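Local coordinates for protein alkaline phosphatase (Thermus thermophilus, PDB 7KWD) that probably hydrolyses phosphate monoesters as a homodimeric alkaline phosphatase that depends on zinc and magnesium ions, at residues Q252-L255 with P256-A260; H351-R354 with V355-Q358. All blocks are in the same frame, centred on the assembly; numbering follows the deposited sequence.

Contact 1. Residues Q252-L255 with P256-A260; sequences QAAL and PRLAA
Arg257 reaches back along its own helix to Ala253, where NH1 donates to the carbonyl O of Ala253 over 2.9 Å, a fairly straight bond (158° at the hydrogen). The acceptor lies in the guanidinium plane, at its edge, while the donor stands tilted from the carbonyl plane. With CG anti to the carbonyl carbon (chi1 -65°) and the chain extended as far as NE, the aliphatic part runs past the Ala253 carbonyl, and NH1 also lies 3.8 Å from CB of Ala253.

This side-chain bond sits at a kink. Pro256 has no amide hydrogen for the carbonyl of Gln252, and its CD rests 2.9 Å from Gln252 O. Regular helical bonding resumes at Leu258, two residues past the proline, with Leu258 N to Ala254 O (3.0 Å, 170°) and Ala259 N to Leu255 O (2.9 Å).

The rest of the guanidinium serves backbone earlier in the same chain: NE donates to the carbonyl of Ala219 and NH2, weakly, to that of Ser217. Cut back to an alanine here, the helix would probably leave the carbonyls of Ala253 and Ala219 without these donors and lose its tie to the 217-219 region. Ala254 and Leu258 pack on strands 135-140 and 176-178, whereas Leu255 meets Phe303 of helix 283-306. The chemistry thus implies that a side chain supplies a donor beside the break made by proline, and that the same cation joins the kinked helix to neighbouring backbone.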
loop_
_atom_site.group_PDB
_atom_site.type_symbol
_atom_site.label_atom_id
_atom_site.label_comp_id
_atom_site.label_asym_id
_atom_site.label_seq_id
_atom_site.Cartn_x
_atom_site.Cartn_y
_atom_site.Cartn_z
ATOM N N GLN A 252 0.630 29.480 6.248
ATOM C CA GLN A 252 0.338 30.541 7.224
ATOM C C GLN A 252 0.100 31.879 6.534
ATOM O O GLN A 252 -0.725 32.677 7.001
ATOM C CB GLN A 252 1.481 30.683 8.231
ATOM C CG GLN A 252 1.641 29.490 9.128
ATOM C CD GLN A 252 2.818 29.611 10.092
ATOM O OE1 GLN A 252 3.998 29.641 9.681
ATOM N NE2 GLN A 252 2.511 29.610 11.394
ATOM N N ALA A 253 0.782 32.126 5.411
ATOM C CA ALA A 253 0.566 33.368 4.679
ATOM C C ALA A 253 -0.709 33.324 3.855
ATOM O O ALA A 253 -1.391 34.343 3.705
ATOM C CB ALA A 253 1.769 33.663 3.769
ATOM N N ALA A 254 -1.050 32.163 3.298
ATOM C CA ALA A 254 -2.178 32.115 2.378
ATOM C C ALA A 254 -3.508 32.081 3.112
ATOM O O ALA A 254 -4.475 32.722 2.690
ATOM C CB ALA A 254 -2.062 30.891 1.472
ATOM N N LEU A 255 -3.580 31.319 4.184
ATOM C CA LEU A 255 -4.872 31.020 4.789
ATOM C C LEU A 255 -5.576 32.273 5.265
ATOM O O LEU A 255 -6.739 32.485 4.888
ATOM C CB LEU A 255 -4.644 30.020 5.921
ATOM C CG LEU A 255 -5.784 29.168 6.441
ATOM C CD1 LEU A 255 -6.548 28.459 5.359
ATOM C CD2 LEU A 255 -5.129 28.158 7.419
ATOM N N PRO A 256 -4.958 33.144 6.057
ATOM C CA PRO A 256 -5.665 34.363 6.469
ATOM C C PRO A 256 -6.093 35.251 5.317
ATOM O O PRO A 256 -7.136 35.903 5.432
ATOM C CB PRO A 256 -4.659 35.076 7.386
ATOM C CG PRO A 256 -3.323 34.408 7.148
ATOM C CD PRO A 256 -3.586 33.036 6.594
ATOM N N ARG A 257 -5.343 35.297 4.204
ATOM C CA ARG A 257 -5.761 36.121 3.073
ATOM C C ARG A 257 -7.004 35.548 2.414
ATOM O O ARG A 257 -7.952 36.273 2.108
ATOM C CB ARG A 257 -4.642 36.215 2.043
ATOM C CG ARG A 257 -3.425 36.949 2.568
ATOM C CD ARG A 257 -2.243 36.873 1.593
ATOM N NE ARG A 257 -1.284 37.958 1.813
ATOM C CZ ARG A 257 -0.330 37.944 2.739
ATOM N NH1 ARG A 257 -0.176 36.917 3.560
ATOM N NH2 ARG A 257 0.476 38.983 2.857
ATOM N N LEU A 258 -7.020 34.245 2.184
ATOM C CA LEU A 258 -8.192 33.639 1.565
ATOM C C LEU A 258 -9.389 33.746 2.490
ATOM O O LEU A 258 -10.502 34.036 2.042
ATOM C CB LEU A 258 -7.881 32.184 1.200
ATOM C CG LEU A 258 -6.677 32.029 0.269
ATOM C CD1 LEU A 258 -6.225 30.589 0.123
ATOM C CD2 LEU A 258 -7.084 32.604 -1.088
ATOM N N ALA A 259 -9.164 33.572 3.800
ATOM C CA ALA A 259 -10.274 33.581 4.745
ATOM C C ALA A 259 -10.930 34.945 4.861
ATOM O O ALA A 259 -12.087 35.020 5.281
ATOM C CB ALA A 259 -9.793 33.128 6.132
ATOM N N ALA A 260 -10.217 36.018 4.518
ATOM C CA ALA A 260 -10.766 37.364 4.652
ATOM C C ALA A 260 -11.793 37.690 3.585
ATOM O O ALA A 260 -12.559 38.638 3.752
ATOM C CB ALA A 260 -9.638 38.383 4.564
#

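Contact 2. Residues H351-R354 with V355-Q358; sequences HMLR and VLGQ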
loop_
_atom_site.group_PDB
_atom_site.type_symbol
_atom_site.label_atom_id
_atom_site.label_comp_id
_atom_site.label_asym_id
_atom_site.label_seq_id
_atom_site.Cartn_x
_atom_site.Cartn_y
_atom_site.Cartn_z
ATOM N N HIS A 351 20.277 16.842 -2.859
ATOM C CA HIS A 351 21.269 17.779 -2.347
ATOM C C HIS A 351 22.658 17.174 -2.408
ATOM O O HIS A 351 23.602 17.821 -2.874
ATOM C CB HIS A 351 20.884 18.159 -0.942
ATOM C CG HIS A 351 21.791 19.144 -0.305
ATOM N ND1 HIS A 351 21.612 20.501 -0.430
ATOM C CD2 HIS A 351 22.865 18.971 0.498
ATOM C CE1 HIS A 351 22.535 21.123 0.276
ATOM N NE2 HIS A 351 23.304 20.217 0.853
ATOM N N MET A 352 22.790 15.909 -2.005
ATOM C CA MET A 352 24.045 15.196 -2.186
ATOM C C MET A 352 24.537 15.324 -3.621
ATOM O O MET A 352 25.677 15.724 -3.859
ATOM C CB MET A 352 23.878 13.727 -1.792
ATOM C CG MET A 352 23.657 13.540 -0.268
ATOM S SD MET A 352 23.134 11.868 0.252
ATOM C CE MET A 352 24.625 10.938 -0.322
ATOM N N LEU A 353 23.683 15.003 -4.597
ATOM C CA LEU A 353 24.102 15.092 -5.991
ATOM C C LEU A 353 24.564 16.509 -6.321
ATOM O O LEU A 353 25.566 16.711 -7.014
ATOM C CB LEU A 353 22.961 14.682 -6.901
ATOM C CG LEU A 353 22.952 13.312 -7.564
ATOM C CD1 LEU A 353 23.994 12.359 -7.026
ATOM C CD2 LEU A 353 21.556 12.659 -7.460
ATOM N N ARG A 354 23.853 17.506 -5.821
ATOM C CA ARG A 354 24.259 18.885 -6.056
ATOM C C ARG A 354 25.647 19.135 -5.476
ATOM O O ARG A 354 26.528 19.667 -6.151
ATOM C CB ARG A 354 23.194 19.788 -5.452
ATOM C CG ARG A 354 23.197 21.222 -5.827
ATOM C CD ARG A 354 22.026 21.887 -5.097
ATOM N NE ARG A 354 20.727 21.439 -5.615
ATOM C CZ ARG A 354 19.635 21.173 -4.884
ATOM N NH1 ARG A 354 19.627 21.278 -3.539
ATOM N NH2 ARG A 354 18.526 20.794 -5.521
ATOM N N VAL A 355 25.874 18.688 -4.243
ATOM C CA VAL A 355 27.155 18.870 -3.571
ATOM C C VAL A 355 28.278 18.176 -4.330
ATOM O O VAL A 355 29.398 18.691 -4.439
ATOM C CB VAL A 355 27.070 18.323 -2.130
ATOM C CG1 VAL A 355 28.461 17.919 -1.670
ATOM C CG2 VAL A 355 26.427 19.301 -1.211
ATOM N N LEU A 356 28.007 16.965 -4.803
ATOM C CA LEU A 356 29.012 16.135 -5.444
ATOM C C LEU A 356 29.418 16.652 -6.819
ATOM O O LEU A 356 30.535 16.374 -7.279
ATOM C CB LEU A 356 28.463 14.725 -5.576
ATOM C CG LEU A 356 28.430 13.902 -4.291
ATOM C CD1 LEU A 356 27.684 12.603 -4.564
ATOM C CD2 LEU A 356 29.847 13.635 -3.779
ATOM N N GLY A 357 28.530 17.357 -7.501
ATOM C CA GLY A 357 28.879 17.861 -8.800
ATOM C C GLY A 357 29.054 16.740 -9.805
ATOM O O GLY A 357 28.838 15.562 -9.525
ATOM N N GLN A 358 29.505 17.140 -10.997
ATOM C CA GLN A 358 29.423 16.296 -12.183
ATOM C C GLN A 358 30.561 15.292 -12.323
ATOM O O GLN A 358 30.454 14.362 -13.134
ATOM C CB GLN A 358 29.361 17.190 -13.423
ATOM C CG GLN A 358 27.978 17.266 -14.059
ATOM C CD GLN A 358 28.014 17.856 -15.458
ATOM O OE1 GLN A 358 28.844 17.471 -16.292
ATOM N NE2 GLN A 358 27.113 18.796 -15.725
#
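His351 and Val355 meet one turn apart through their side chains and their backbones. Among the backbone bonds, Val355 N donates to His351 O over 2.8 Å, and Leu356 N to Met352 O over the same 2.8 Å, two ordinary helical links; CG of Leu356 also lies close to that Met352 carbonyl, 3.3 Å from its O. The last turn is looser: Gly357 N reaches Leu353 O at 3.1 Å with a bent angle of 142°, and has a second, weak bond to Arg354 O at 3.3 Å, so one amide is shared between two carbonyls.

The apolar contacts are modest. Val355 CG2 approaches the imidazole obliquely, 3.9 Å from His351 NE2; the ring comes near because its CG lies anti to the backbone N (chi1 -178°). Leu353 and Leu356 touch through their CD1 methyls at 4.4 Å. Met352 instead turns into the protein, against Phe369 and Met372 of helix 362-373 and Met409 of helix 406-412.

Charge contributes a long, weak ion pair between Arg354 NH2 and Glu350 OE1. Gly357 is the first residue to leave helical geometry, with a positive phi of 67° that glycine adopts readily. A glycine with positive phi directly after the last turn, its amide still donating backwards, is a familiar way to end an alpha-helix, here the short surface helix 349-356.

Followed from the N terminus, the chain completes contact 1 within helix 247-259 and reaches contact 2 much later, in helix 349-356. Each closes no more than a turn of its own helix, and the two stand in series, neither nesting nor crossing. Between them run strand 265-271, which carries the magnesium ligand Glu270, helices 273-280 and 283-306, and the long strand 310-325 with zinc ligands Asp317 and His318. Contact 1 packs a helix on strands 135-140, 176-178 and 265-271 and on helix 283-306, whereas contact 2 belongs to a peripheral group with helices 362-373 and 406-412. Their centres lie about 37 Å apart, and they do not touch.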